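HmuY protein (Prevotella intermedia, PDB 6R2H) probably binds heme as a hemophore-like protein of the HmuY family, contributing to heme acquisition by the bacterium. Local coordinates at residues E84-E90 with G153-K159; M136-V140 with I168-N173; T76-T80 with T130-G134; P13-W18 with Q30-L34. All blocks are in the same frame, centred on the assembly; numbering follows the deposited sequence.

Contact 1. Residues E84-E90 with G153-K159; sequences EVLMTGE and GNVFAVK
Two neighbouring antiparallel strands of the large sheet, 84-87 and 155-159, meet here, and four backbone bonds join E84 to K159 and L86 to A157. The straightest of these runs from A157 N to L86 O (2.8 Å, 171°). On one face of the sheet M87 lies beside F156: M87 CG sits over the ring, 4.0 Å from the centroid of F156, while M87 SD stands obliquely off the normal in a Met-aromatic contact. With CG anti to the backbone N (chi1 -174°), the M87 chain runs out alongside the ring. V85 CG1 reaches the ring edge at F156 CD2 (3.9 Å).

Past M87 the chain makes an ST turn, in which T88 OG1 accepts from E90 N, while the backbone pairing goes on. V155 O is gripped twice by T88, from T88 N at 3.0 Å and from T88 OG1 at 2.9 Å. The N154 amide donates from ND2 to T88 O (3.0 Å), each atom lying in the other group's plane, and V155 N closes on E90 O at 2.8 Å. At the far end a water bridges E84 OE1 and K159 NZ, which are 4.8 Å apart.

Contact 2. Residues M136-V140 with I168-N173; sequences MGKWV and IKFKDN
W139 and F170 carry this contact, in which a short 3-10 segment, 136-138, and the residues after it pack against the strand of the large sheet that runs through I168 and F170. W139 CB lies over one face of the F170 ring, 3.6 Å from its centroid, in a CH-pi contact; I168, two residues back on the same strand, puts CG2 over the opposite face. From CB the side chain turns at a chi1 of 75°, with CG set between the backbone N and the carbonyl carbon, which carries the indole across the phenyl. W139 CG and CD2 pass near F170 CD1, and the five-membered ring is inclined to the F170 ring by 36°. W139 CE3 comes within 3.4 Å of F170 CD1. Further out, D172 O lies at the edge of the indole, near its plane, 3.7 Å from W139 CZ3, and W139 CH2 reaches N173 CB at 3.5 Å. V140 CG1 touches the N173 amide, and M136 CE meets I168 CD1 at 3.9 Å. The indole N-H is used outside the pair, by T76 O. The two segments are therefore held together by apolar and aromatic packing, while the polar edge of the tryptophan ties the same residue to the loop before strand 77-80.

Contact 3. Residues T76-T80 with T130-G134; sequences TDART and TMLNG
The guanidinium group of R79 carries T130 OG1 over the centre of one face, 4.2 Å above its plane, while M131 O stands oblique to it. This is where edge strand 77-80 of the four-stranded sheet crosses the end of strand 124-132 of the large sheet, the short segments running at 93° to each other. R79 stays extended from CG to NE, with CG anti to the backbone N (chi1 -173°), and its aliphatic part is thereby laid along M131 O: R79 CG is 3.3 Å from that oxygen and R79 CD 3.5 Å. Further along, R79 NE approaches M131 CB. The charged end has a weak, long ion pair with D62.

L132 packs against D77 and A78. Its CD1 touches D77 CB at 3.6 Å and its CD2 comes nearly as close to the same atom, so the leucine covers the base of the aspartate. L132 CD2 also lies 3.5 Å from A78 O. The carboxylate itself is bonded by H74 through D77 OD2. The N133 amide is bonded outside the pair, ND2 to V105 O and D107 OD1, and OD1 to M136 N, an amide fixed at both ends. T80 CG2 adds a looser touch to N133 CB. One backbone bond joins the segments: N133 N donates to A78 O at 2.7 Å and 172°, with the donor tilted from the carbonyl plane.

Contact 4. Residues P13-W18 with Q30-L34; sequences PGYDSW and QQAEL
E33 OE1 accepts the indole N-H of W18, with W18 NE1 2.8 Å away and the N-H pointing at 150°. The carboxylate oxygen is met on its anti side, 27° out of the carboxylate plane, and it lies a little out of the indole plane; the two flat groups are turned 71° against each other. E33 reaches this place by a chain bent at chi2 (CG anti to the backbone N), which brings the carboxylate alongside the W18 ring, at its edge. Its second oxygen, E33 OE2, is bonded by G35 N, so both oxygens have a donor.

The contact belongs to the beta hairpin of strands 17-21 and 28-32, at the edge of the four-stranded sheet. W18 and Q31 form an antiparallel hydrogen-bonded pair, W18 N to Q31 O at 2.8 Å and Q31 N to W18 O at 3.0 Å. S17 and A32 form the non-hydrogen-bonded pair beside it. A type I turn from G14 to S17, closed by S17 N and G14 O, leads into the strand, and D16 O in that turn accepts from E33 N (2.8 Å). Nearby, P13 CB lies 3.7 Å from Q30 OE1, the two side chains running antiparallel past one another.

I112 and L132 of the large sheet touch W18, and I112 also touches E33. A buried carboxylate here is thus met by an indole N-H and a backbone N-H, which would probably favour its ionised form and hold the W18 ring in a set rotation.

Along the chain, contact 4 closes before the others open; the segments of contact 3 alternate with those of contact 1, as do those of contact 2, while contact 3 closes before contact 2 opens. Contacts 1 and 2 touch, centres about 10 Å apart, and both reach the large sheet, through the neighbouring strands 155-160 (contact 1) and 165-174 (contact 2). Contact 3 joins that sheet to the four-stranded one and touches all three others; its centre is about 12 Å from that of contact 2 and 13 Å from that of contact 4. Contacts 1 and 4, centres about 25 Å apart, occupy opposite sides of the chain's centre. Contact 3 is one place where the two sheets meet.

Contact 1. Residues E84-E90 with G153-K159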
loop_
_atom_site.group_PDB
_atom_site.type_symbol
_atom_site.label_atom_id
_atom_site.label_comp_id
_atom_site.label_asym_id
_atom_site.label_seq_id
_atom_site.Cartn_x
_atom_site.Cartn_y
_atom_site.Cartn_z
ATOM N N GLU A 84 6.631 5.271 -9.960
ATOM C CA GLU A 84 7.063 6.446 -9.231
ATOM C C GLU A 84 5.829 7.275 -8.912
ATOM O O GLU A 84 4.942 7.383 -9.754
ATOM C CB GLU A 84 8.011 7.266 -10.100
ATOM C CG GLU A 84 9.341 6.593 -10.361
ATOM C CD GLU A 84 10.258 7.392 -11.267
ATOM O OE1 GLU A 84 9.844 7.705 -12.415
ATOM O OE2 GLU A 84 11.380 7.711 -10.812
ATOM N N VAL A 85 5.793 7.854 -7.704
ATOM C CA VAL A 85 4.582 8.474 -7.180
ATOM C C VAL A 85 4.881 9.923 -6.788
ATOM O O VAL A 85 5.958 10.224 -6.267
ATOM C CB VAL A 85 4.002 7.687 -5.984
ATOM C CG1 VAL A 85 2.771 8.352 -5.383
ATOM C CG2 VAL A 85 3.705 6.244 -6.352
ATOM N N LEU A 86 3.907 10.803 -7.058
ATOM C CA LEU A 86 3.927 12.172 -6.585
ATOM C C LEU A 86 2.543 12.496 -6.043
ATOM O O LEU A 86 1.564 12.391 -6.774
ATOM C CB LEU A 86 4.268 13.111 -7.749
ATOM C CG LEU A 86 4.052 14.595 -7.432
ATOM C CD1 LEU A 86 5.155 15.137 -6.524
ATOM C CD2 LEU A 86 3.948 15.417 -8.712
ATOM N N MET A 87 2.482 12.892 -4.768
ATOM C CA MET A 87 1.262 13.418 -4.186
ATOM C C MET A 87 1.100 14.863 -4.660
ATOM O O MET A 87 1.848 15.734 -4.238
ATOM C CB MET A 87 1.338 13.362 -2.658
ATOM C CG MET A 87 0.048 13.764 -1.978
ATOM S SD MET A 87 0.099 13.715 -0.163
ATOM C CE MET A 87 1.451 14.839 0.192
ATOM N N THR A 88 0.156 15.111 -5.577
ATOM C CA THR A 88 -0.000 16.445 -6.149
ATOM C C THR A 88 -0.758 17.329 -5.162
ATOM O O THR A 88 -1.186 16.848 -4.105
ATOM C CB THR A 88 -0.759 16.429 -7.484
ATOM O OG1 THR A 88 -2.149 16.332 -7.173
ATOM C CG2 THR A 88 -0.342 15.304 -8.411
ATOM N N GLY A 89 -0.946 18.605 -5.538
ATOM C CA GLY A 89 -1.739 19.546 -4.759
ATOM C C GLY A 89 -3.208 19.583 -5.193
ATOM O O GLY A 89 -4.026 20.255 -4.563
ATOM N N GLU A 90 -3.543 18.883 -6.289
ATOM C CA GLU A 90 -4.908 18.824 -6.790
ATOM C C GLU A 90 -5.741 17.909 -5.895
ATOM O O GLU A 90 -5.264 16.864 -5.461
ATOM C CB GLU A 90 -4.898 18.324 -8.236
ATOM C CG GLU A 90 -6.244 18.381 -8.923
ATOM C CD GLU A 90 -6.804 19.787 -8.969
ATOM O OE1 GLU A 90 -6.264 20.605 -9.748
ATOM O OE2 GLU A 90 -7.763 20.057 -8.205
ATOM N N GLY A 153 -7.040 13.870 0.685
ATOM C CA GLY A 153 -7.876 14.113 -0.474
ATOM C C GLY A 153 -7.086 14.307 -1.764
ATOM O O GLY A 153 -7.686 14.433 -2.826
ATOM N N ASN A 154 -5.751 14.323 -1.666
ATOM C CA ASN A 154 -4.915 14.738 -2.778
ATOM C C ASN A 154 -4.923 13.675 -3.860
ATOM O O ASN A 154 -4.938 12.486 -3.553
ATOM C CB ASN A 154 -3.459 14.908 -2.355
ATOM C CG ASN A 154 -3.297 15.841 -1.174
ATOM O OD1 ASN A 154 -3.995 15.741 -0.162
ATOM N ND2 ASN A 154 -2.394 16.794 -1.317
ATOM N N VAL A 155 -4.884 14.123 -5.118
ATOM C CA VAL A 155 -4.707 13.206 -6.229
ATOM C C VAL A 155 -3.240 12.789 -6.257
ATOM O O VAL A 155 -2.362 13.642 -6.205
ATOM C CB VAL A 155 -5.161 13.815 -7.574
ATOM C CG1 VAL A 155 -4.879 12.871 -8.731
ATOM C CG2 VAL A 155 -6.636 14.200 -7.561
ATOM N N PHE A 156 -2.999 11.477 -6.309
ATOM C CA PHE A 156 -1.662 10.936 -6.469
ATOM C C PHE A 156 -1.425 10.653 -7.951
ATOM O O PHE A 156 -2.264 10.042 -8.606
ATOM C CB PHE A 156 -1.501 9.649 -5.650
ATOM C CG PHE A 156 -1.479 9.866 -4.162
ATOM C CD1 PHE A 156 -2.655 10.050 -3.453
ATOM C CD2 PHE A 156 -0.273 9.903 -3.477
ATOM C CE1 PHE A 156 -2.624 10.264 -2.083
ATOM C CE2 PHE A 156 -0.241 10.126 -2.110
ATOM C CZ PHE A 156 -1.416 10.300 -1.417
ATOM N N ALA A 157 -0.263 11.079 -8.459
ATOM C CA ALA A 157 0.174 10.784 -9.814
ATOM C C ALA A 157 1.172 9.632 -9.780
ATOM O O ALA A 157 2.064 9.632 -8.938
ATOM C CB ALA A 157 0.799 12.018 -10.415
ATOM N N VAL A 158 1.000 8.656 -10.689
ATOM C CA VAL A 158 1.833 7.457 -10.771
ATOM C C VAL A 158 2.282 7.230 -12.221
ATOM O O VAL A 158 1.434 7.096 -13.107
ATOM C CB VAL A 158 1.111 6.202 -10.231
ATOM C CG1 VAL A 158 2.096 5.130 -9.801
ATOM C CG2 VAL A 158 0.180 6.527 -9.079
ATOM N N LYS A 159 3.613 7.182 -12.426
ATOM C CA LYS A 159 4.275 6.865 -13.685
ATOM C C LYS A 159 4.849 5.453 -13.577
ATOM O O LYS A 159 5.571 5.162 -12.621
ATOM C CB LYS A 159 5.582 7.659 -13.818
ATOM C CG LYS A 159 5.562 9.094 -14.328
ATOM C CD LYS A 159 6.818 9.829 -13.848
ATOM C CE LYS A 159 7.232 11.054 -14.642
ATOM N NZ LYS A 159 8.168 10.696 -15.741
HETATM O O HOH W 1 10.534 9.346 -14.841
#

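Contact 2. Residues M136-V140 with I168-N173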
loop_
_atom_site.group_PDB
_atom_site.type_symbol
_atom_site.label_atom_id
_atom_site.label_comp_id
_atom_site.label_asym_id
_atom_site.label_seq_id
_atom_site.Cartn_x
_atom_site.Cartn_y
_atom_site.Cartn_z
ATOM N N MET A 136 3.077 7.179 -1.849
ATOM C CA MET A 136 1.716 6.679 -1.921
ATOM C C MET A 136 1.211 6.366 -0.512
ATOM O O MET A 136 0.017 6.501 -0.239
ATOM C CB MET A 136 1.591 5.438 -2.804
ATOM C CG MET A 136 0.135 5.037 -2.997
ATOM S SD MET A 136 -0.135 4.063 -4.484
ATOM C CE MET A 136 -0.219 5.390 -5.688
ATOM N N GLY A 137 2.145 5.972 0.365
ATOM C CA GLY A 137 1.866 5.665 1.757
ATOM C C GLY A 137 1.168 6.819 2.472
ATOM O O GLY A 137 0.522 6.605 3.493
ATOM N N LYS A 138 1.256 8.029 1.903
ATOM C CA LYS A 138 0.682 9.213 2.517
ATOM C C LYS A 138 -0.830 9.294 2.298
ATOM O O LYS A 138 -1.465 10.248 2.746
ATOM C CB LYS A 138 1.347 10.480 1.971
ATOM C CG LYS A 138 2.794 10.721 2.384
ATOM C CD LYS A 138 3.364 11.900 1.644
ATOM C CE LYS A 138 4.846 12.106 1.860
ATOM N NZ LYS A 138 5.246 13.472 1.441
ATOM N N TRP A 139 -1.421 8.306 1.624
ATOM C CA TRP A 139 -2.847 8.366 1.319
ATOM C C TRP A 139 -3.704 8.431 2.590
ATOM O O TRP A 139 -4.852 8.889 2.560
ATOM C CB TRP A 139 -3.256 7.215 0.391
ATOM C CG TRP A 139 -3.342 5.865 1.035
ATOM C CD1 TRP A 139 -2.302 5.027 1.327
ATOM C CD2 TRP A 139 -4.532 5.195 1.489
ATOM N NE1 TRP A 139 -2.756 3.887 1.939
ATOM C CE2 TRP A 139 -4.122 3.957 2.043
ATOM C CE3 TRP A 139 -5.894 5.513 1.487
ATOM C CZ2 TRP A 139 -5.028 3.038 2.577
ATOM C CZ3 TRP A 139 -6.787 4.602 2.010
ATOM C CH2 TRP A 139 -6.359 3.382 2.546
ATOM N N VAL A 140 -3.136 7.943 3.699
ATOM C CA VAL A 140 -3.703 8.122 5.023
ATOM C C VAL A 140 -2.660 8.855 5.852
ATOM O O VAL A 140 -1.469 8.578 5.726
ATOM C CB VAL A 140 -4.072 6.782 5.684
ATOM C CG1 VAL A 140 -5.324 6.196 5.066
ATOM C CG2 VAL A 140 -2.926 5.778 5.639
ATOM N N ILE A 168 -4.949 9.048 -9.010
ATOM C CA ILE A 168 -5.713 8.307 -8.016
ATOM C C ILE A 168 -6.121 9.263 -6.895
ATOM O O ILE A 168 -5.286 9.999 -6.370
ATOM C CB ILE A 168 -4.885 7.112 -7.469
ATOM C CG1 ILE A 168 -4.392 6.178 -8.578
ATOM C CG2 ILE A 168 -5.606 6.352 -6.362
ATOM C CD1 ILE A 168 -3.237 5.297 -8.159
ATOM N N LYS A 169 -7.397 9.214 -6.500
ATOM C CA LYS A 169 -7.850 9.930 -5.320
ATOM C C LYS A 169 -8.515 8.932 -4.375
ATOM O O LYS A 169 -9.473 8.267 -4.762
ATOM C CB LYS A 169 -8.792 11.064 -5.739
ATOM C CG LYS A 169 -9.514 11.802 -4.618
ATOM C CD LYS A 169 -10.515 12.797 -5.158
ATOM C CE LYS A 169 -11.283 13.531 -4.079
ATOM N NZ LYS A 169 -10.357 14.315 -3.231
ATOM N N PHE A 170 -7.988 8.834 -3.147
ATOM C CA PHE A 170 -8.458 7.874 -2.157
ATOM C C PHE A 170 -9.758 8.352 -1.514
ATOM O O PHE A 170 -9.941 9.541 -1.272
ATOM C CB PHE A 170 -7.334 7.547 -1.172
ATOM C CG PHE A 170 -6.217 6.756 -1.804
ATOM C CD1 PHE A 170 -6.261 5.366 -1.847
ATOM C CD2 PHE A 170 -5.138 7.400 -2.403
ATOM C CE1 PHE A 170 -5.240 4.636 -2.443
ATOM C CE2 PHE A 170 -4.116 6.673 -3.009
ATOM C CZ PHE A 170 -4.175 5.291 -3.032
ATOM N N LYS A 171 -10.661 7.405 -1.251
ATOM C CA LYS A 171 -11.951 7.689 -0.631
ATOM C C LYS A 171 -11.996 7.223 0.830
ATOM O O LYS A 171 -12.266 8.036 1.697
ATOM C CB LYS A 171 -13.120 7.118 -1.443
ATOM C CG LYS A 171 -13.164 7.474 -2.925
ATOM C CD LYS A 171 -13.829 8.811 -3.244
ATOM C CE LYS A 171 -12.918 10.010 -3.048
ATOM N NZ LYS A 171 -13.653 11.244 -2.666
ATOM N N ASP A 172 -11.744 5.938 1.116
ATOM C CA ASP A 172 -12.002 5.395 2.450
ATOM C C ASP A 172 -10.906 4.410 2.859
ATOM O O ASP A 172 -10.355 3.724 1.992
ATOM C CB ASP A 172 -13.327 4.624 2.529
ATOM C CG ASP A 172 -14.546 5.339 1.980
ATOM O OD1 ASP A 172 -15.099 6.184 2.709
ATOM O OD2 ASP A 172 -14.946 5.008 0.839
ATOM N N ASN A 173 -10.632 4.319 4.180
ATOM C CA ASN A 173 -9.706 3.328 4.717
ATOM C C ASN A 173 -10.418 2.399 5.700
ATOM O O ASN A 173 -9.791 1.520 6.299
ATOM C CB ASN A 173 -8.450 3.954 5.332
ATOM C CG ASN A 173 -8.735 4.781 6.574
ATOM O OD1 ASN A 173 -9.756 5.465 6.651
ATOM N ND2 ASN A 173 -7.856 4.714 7.568
#

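Contact 3. Residues T76-T80 with T130-G134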
loop_
_atom_site.group_PDB
_atom_site.type_symbol
_atom_site.label_atom_id
_atom_site.label_comp_id
_atom_site.label_asym_id
_atom_site.label_seq_id
_atom_site.Cartn_x
_atom_site.Cartn_y
_atom_site.Cartn_z
ATOM N N THR A 76 -2.362 -0.517 5.288
ATOM C CA THR A 76 -2.318 0.826 4.717
ATOM C C THR A 76 -1.002 1.062 3.982
ATOM O O THR A 76 -0.838 2.102 3.347
ATOM C CB THR A 76 -2.650 1.942 5.723
ATOM O OG1 THR A 76 -1.704 1.935 6.791
ATOM C CG2 THR A 76 -4.038 1.831 6.309
ATOM N N ASP A 77 -0.081 0.097 4.056
ATOM C CA ASP A 77 1.160 0.170 3.300
ATOM C C ASP A 77 0.881 0.006 1.807
ATOM O O ASP A 77 0.003 -0.757 1.416
ATOM C CB ASP A 77 2.151 -0.914 3.730
ATOM C CG ASP A 77 2.286 -1.066 5.232
ATOM O OD1 ASP A 77 2.698 -0.096 5.877
ATOM O OD2 ASP A 77 1.963 -2.150 5.738
ATOM N N ALA A 78 1.685 0.690 0.985
ATOM C CA ALA A 78 1.515 0.726 -0.460
ATOM C C ALA A 78 2.820 0.380 -1.174
ATOM O O ALA A 78 3.905 0.809 -0.776
ATOM C CB ALA A 78 1.033 2.090 -0.886
ATOM N N ARG A 79 2.686 -0.381 -2.264
ATOM C CA ARG A 79 3.799 -0.761 -3.117
ATOM C C ARG A 79 3.347 -0.614 -4.565
ATOM O O ARG A 79 2.165 -0.770 -4.862
ATOM C CB ARG A 79 4.158 -2.223 -2.849
ATOM C CG ARG A 79 5.417 -2.712 -3.543
ATOM C CD ARG A 79 5.478 -4.208 -3.358
ATOM N NE ARG A 79 6.695 -4.848 -3.840
ATOM C CZ ARG A 79 6.860 -6.170 -3.870
ATOM N NH1 ARG A 79 5.890 -6.968 -3.445
ATOM N NH2 ARG A 79 7.986 -6.692 -4.333
ATOM N N THR A 80 4.295 -0.309 -5.456
ATOM C CA THR A 80 4.000 -0.200 -6.875
ATOM C C THR A 80 4.829 -1.233 -7.630
ATOM O O THR A 80 5.879 -1.679 -7.160
ATOM C CB THR A 80 4.239 1.220 -7.414
ATOM O OG1 THR A 80 5.656 1.406 -7.487
ATOM C CG2 THR A 80 3.632 2.313 -6.558
ATOM N N THR A 130 10.557 -5.851 2.870
ATOM C CA THR A 130 9.996 -5.795 1.530
ATOM C C THR A 130 10.305 -4.438 0.886
ATOM O O THR A 130 11.303 -3.810 1.232
ATOM C CB THR A 130 8.503 -6.134 1.566
ATOM O OG1 THR A 130 8.085 -6.210 0.197
ATOM C CG2 THR A 130 7.700 -5.122 2.361
ATOM N N MET A 131 9.455 -4.010 -0.060
ATOM C CA MET A 131 9.576 -2.717 -0.719
ATOM C C MET A 131 8.259 -1.968 -0.546
ATOM O O MET A 131 7.199 -2.541 -0.773
ATOM C CB MET A 131 9.828 -2.899 -2.218
ATOM C CG MET A 131 11.185 -3.493 -2.553
ATOM S SD MET A 131 12.529 -2.320 -2.296
ATOM C CE MET A 131 12.555 -1.435 -3.852
ATOM N N LEU A 132 8.321 -0.697 -0.136
ATOM C CA LEU A 132 7.114 0.117 -0.065
ATOM C C LEU A 132 7.371 1.427 -0.788
ATOM O O LEU A 132 8.522 1.830 -0.926
ATOM C CB LEU A 132 6.759 0.422 1.393
ATOM C CG LEU A 132 6.233 -0.720 2.255
ATOM C CD1 LEU A 132 5.688 -0.159 3.560
ATOM C CD2 LEU A 132 5.155 -1.534 1.549
ATOM N N ASN A 133 6.287 2.087 -1.209
ATOM C CA ASN A 133 6.374 3.422 -1.777
ATOM C C ASN A 133 5.940 4.436 -0.725
ATOM O O ASN A 133 4.767 4.467 -0.338
ATOM C CB ASN A 133 5.495 3.604 -3.014
ATOM C CG ASN A 133 5.764 4.928 -3.693
ATOM O OD1 ASN A 133 5.307 5.979 -3.238
ATOM N ND2 ASN A 133 6.514 4.880 -4.783
ATOM N N GLY A 134 6.898 5.270 -0.299
ATOM C CA GLY A 134 6.705 6.181 0.815
ATOM C C GLY A 134 5.661 7.254 0.515
ATOM O O GLY A 134 4.882 7.629 1.393
#

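Contact 4. Residues P13-W18 with Q30-L34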
loop_
_atom_site.group_PDB
_atom_site.type_symbol
_atom_site.label_atom_id
_atom_site.label_comp_id
_atom_site.label_asym_id
_atom_site.label_seq_id
_atom_site.Cartn_x
_atom_site.Cartn_y
_atom_site.Cartn_z
ATOM N N PRO A 13 -7.773 -7.743 3.688
ATOM C CA PRO A 13 -7.375 -8.904 4.489
ATOM C C PRO A 13 -6.440 -8.540 5.643
ATOM O O PRO A 13 -6.169 -7.369 5.881
ATOM C CB PRO A 13 -6.632 -9.783 3.465
ATOM C CG PRO A 13 -6.070 -8.803 2.451
ATOM C CD PRO A 13 -7.100 -7.693 2.378
ATOM N N GLY A 14 -5.954 -9.560 6.359
ATOM C CA GLY A 14 -5.216 -9.365 7.596
ATOM C C GLY A 14 -3.762 -8.985 7.340
ATOM O O GLY A 14 -3.327 -8.934 6.191
ATOM N N TYR A 15 -3.015 -8.771 8.433
ATOM C CA TYR A 15 -1.628 -8.326 8.414
ATOM C C TYR A 15 -0.704 -9.226 7.593
ATOM O O TYR A 15 0.433 -8.850 7.293
ATOM C CB TYR A 15 -1.122 -8.144 9.845
ATOM C CG TYR A 15 -1.478 -6.787 10.386
ATOM C CD1 TYR A 15 -2.726 -6.550 10.935
ATOM C CD2 TYR A 15 -0.585 -5.725 10.298
ATOM C CE1 TYR A 15 -3.066 -5.289 11.403
ATOM C CE2 TYR A 15 -0.912 -4.461 10.767
ATOM C CZ TYR A 15 -2.161 -4.242 11.319
ATOM O OH TYR A 15 -2.494 -3.000 11.785
ATOM N N ASP A 16 -1.179 -10.413 7.219
ATOM C CA ASP A 16 -0.262 -11.325 6.547
ATOM C C ASP A 16 -0.494 -11.311 5.037
ATOM O O ASP A 16 0.149 -12.069 4.315
ATOM C CB ASP A 16 -0.243 -12.724 7.180
ATOM C CG ASP A 16 -1.562 -13.457 7.058
ATOM O OD1 ASP A 16 -2.610 -12.777 6.981
ATOM O OD2 ASP A 16 -1.528 -14.700 7.047
ATOM N N SER A 17 -1.375 -10.423 4.559
ATOM C CA SER A 17 -1.801 -10.500 3.170
ATOM C C SER A 17 -1.769 -9.143 2.474
ATOM O O SER A 17 -1.766 -8.090 3.105
ATOM C CB SER A 17 -3.146 -11.141 3.037
ATOM O OG SER A 17 -3.251 -12.285 3.868
ATOM N N TRP A 18 -1.746 -9.234 1.143
ATOM C CA TRP A 18 -1.689 -8.131 0.207
ATOM C C TRP A 18 -2.899 -8.214 -0.720
ATOM O O TRP A 18 -3.432 -9.291 -0.968
ATOM C CB TRP A 18 -0.410 -8.242 -0.630
ATOM C CG TRP A 18 0.860 -7.831 0.045
ATOM C CD1 TRP A 18 1.694 -8.614 0.789
ATOM C CD2 TRP A 18 1.461 -6.520 0.015
ATOM N NE1 TRP A 18 2.773 -7.884 1.228
ATOM C CE2 TRP A 18 2.655 -6.597 0.771
ATOM C CE3 TRP A 18 1.098 -5.289 -0.554
ATOM C CZ2 TRP A 18 3.487 -5.495 0.957
ATOM C CZ3 TRP A 18 1.926 -4.202 -0.374
ATOM C CH2 TRP A 18 3.103 -4.304 0.375
ATOM N N GLN A 30 -5.754 -11.397 -4.184
ATOM C CA GLN A 30 -5.232 -11.414 -2.830
ATOM C C GLN A 30 -4.096 -12.431 -2.750
ATOM O O GLN A 30 -4.179 -13.478 -3.376
ATOM C CB GLN A 30 -6.375 -11.771 -1.883
ATOM C CG GLN A 30 -5.925 -12.544 -0.650
ATOM C CD GLN A 30 -6.911 -12.424 0.480
ATOM O OE1 GLN A 30 -7.831 -11.604 0.443
ATOM N NE2 GLN A 30 -6.726 -13.259 1.491
ATOM N N GLN A 31 -3.053 -12.131 -1.967
ATOM C CA GLN A 31 -1.966 -13.081 -1.767
ATOM C C GLN A 31 -1.232 -12.773 -0.461
ATOM O O GLN A 31 -1.117 -11.614 -0.097
ATOM C CB GLN A 31 -1.034 -13.029 -2.979
ATOM C CG GLN A 31 0.033 -14.109 -2.994
ATOM C CD GLN A 31 0.879 -14.006 -4.239
ATOM O OE1 GLN A 31 1.845 -13.246 -4.302
ATOM N NE2 GLN A 31 0.524 -14.772 -5.258
ATOM N N ALA A 32 -0.730 -13.805 0.232
ATOM C CA ALA A 32 0.021 -13.626 1.474
ATOM C C ALA A 32 1.368 -12.988 1.169
ATOM O O ALA A 32 1.903 -13.199 0.086
ATOM C CB ALA A 32 0.232 -14.953 2.171
ATOM N N GLU A 33 1.895 -12.216 2.126
ATOM C CA GLU A 33 3.309 -11.876 2.133
ATOM C C GLU A 33 4.123 -13.167 2.083
ATOM O O GLU A 33 3.904 -14.075 2.891
ATOM C CB GLU A 33 3.689 -11.128 3.414
ATOM C CG GLU A 33 5.186 -10.849 3.522
ATOM C CD GLU A 33 5.770 -10.127 2.315
ATOM O OE1 GLU A 33 5.218 -9.070 1.919
ATOM O OE2 GLU A 33 6.760 -10.631 1.753
ATOM N N LEU A 34 5.081 -13.227 1.154
ATOM C CA LEU A 34 5.761 -14.479 0.875
ATOM C C LEU A 34 7.147 -14.487 1.494
ATOM O O LEU A 34 7.748 -15.550 1.618
ATOM C CB LEU A 34 5.825 -14.712 -0.637
ATOM C CG LEU A 34 4.483 -15.049 -1.292
ATOM C CD1 LEU A 34 4.647 -15.311 -2.781
ATOM C CD2 LEU A 34 3.807 -16.228 -0.602
#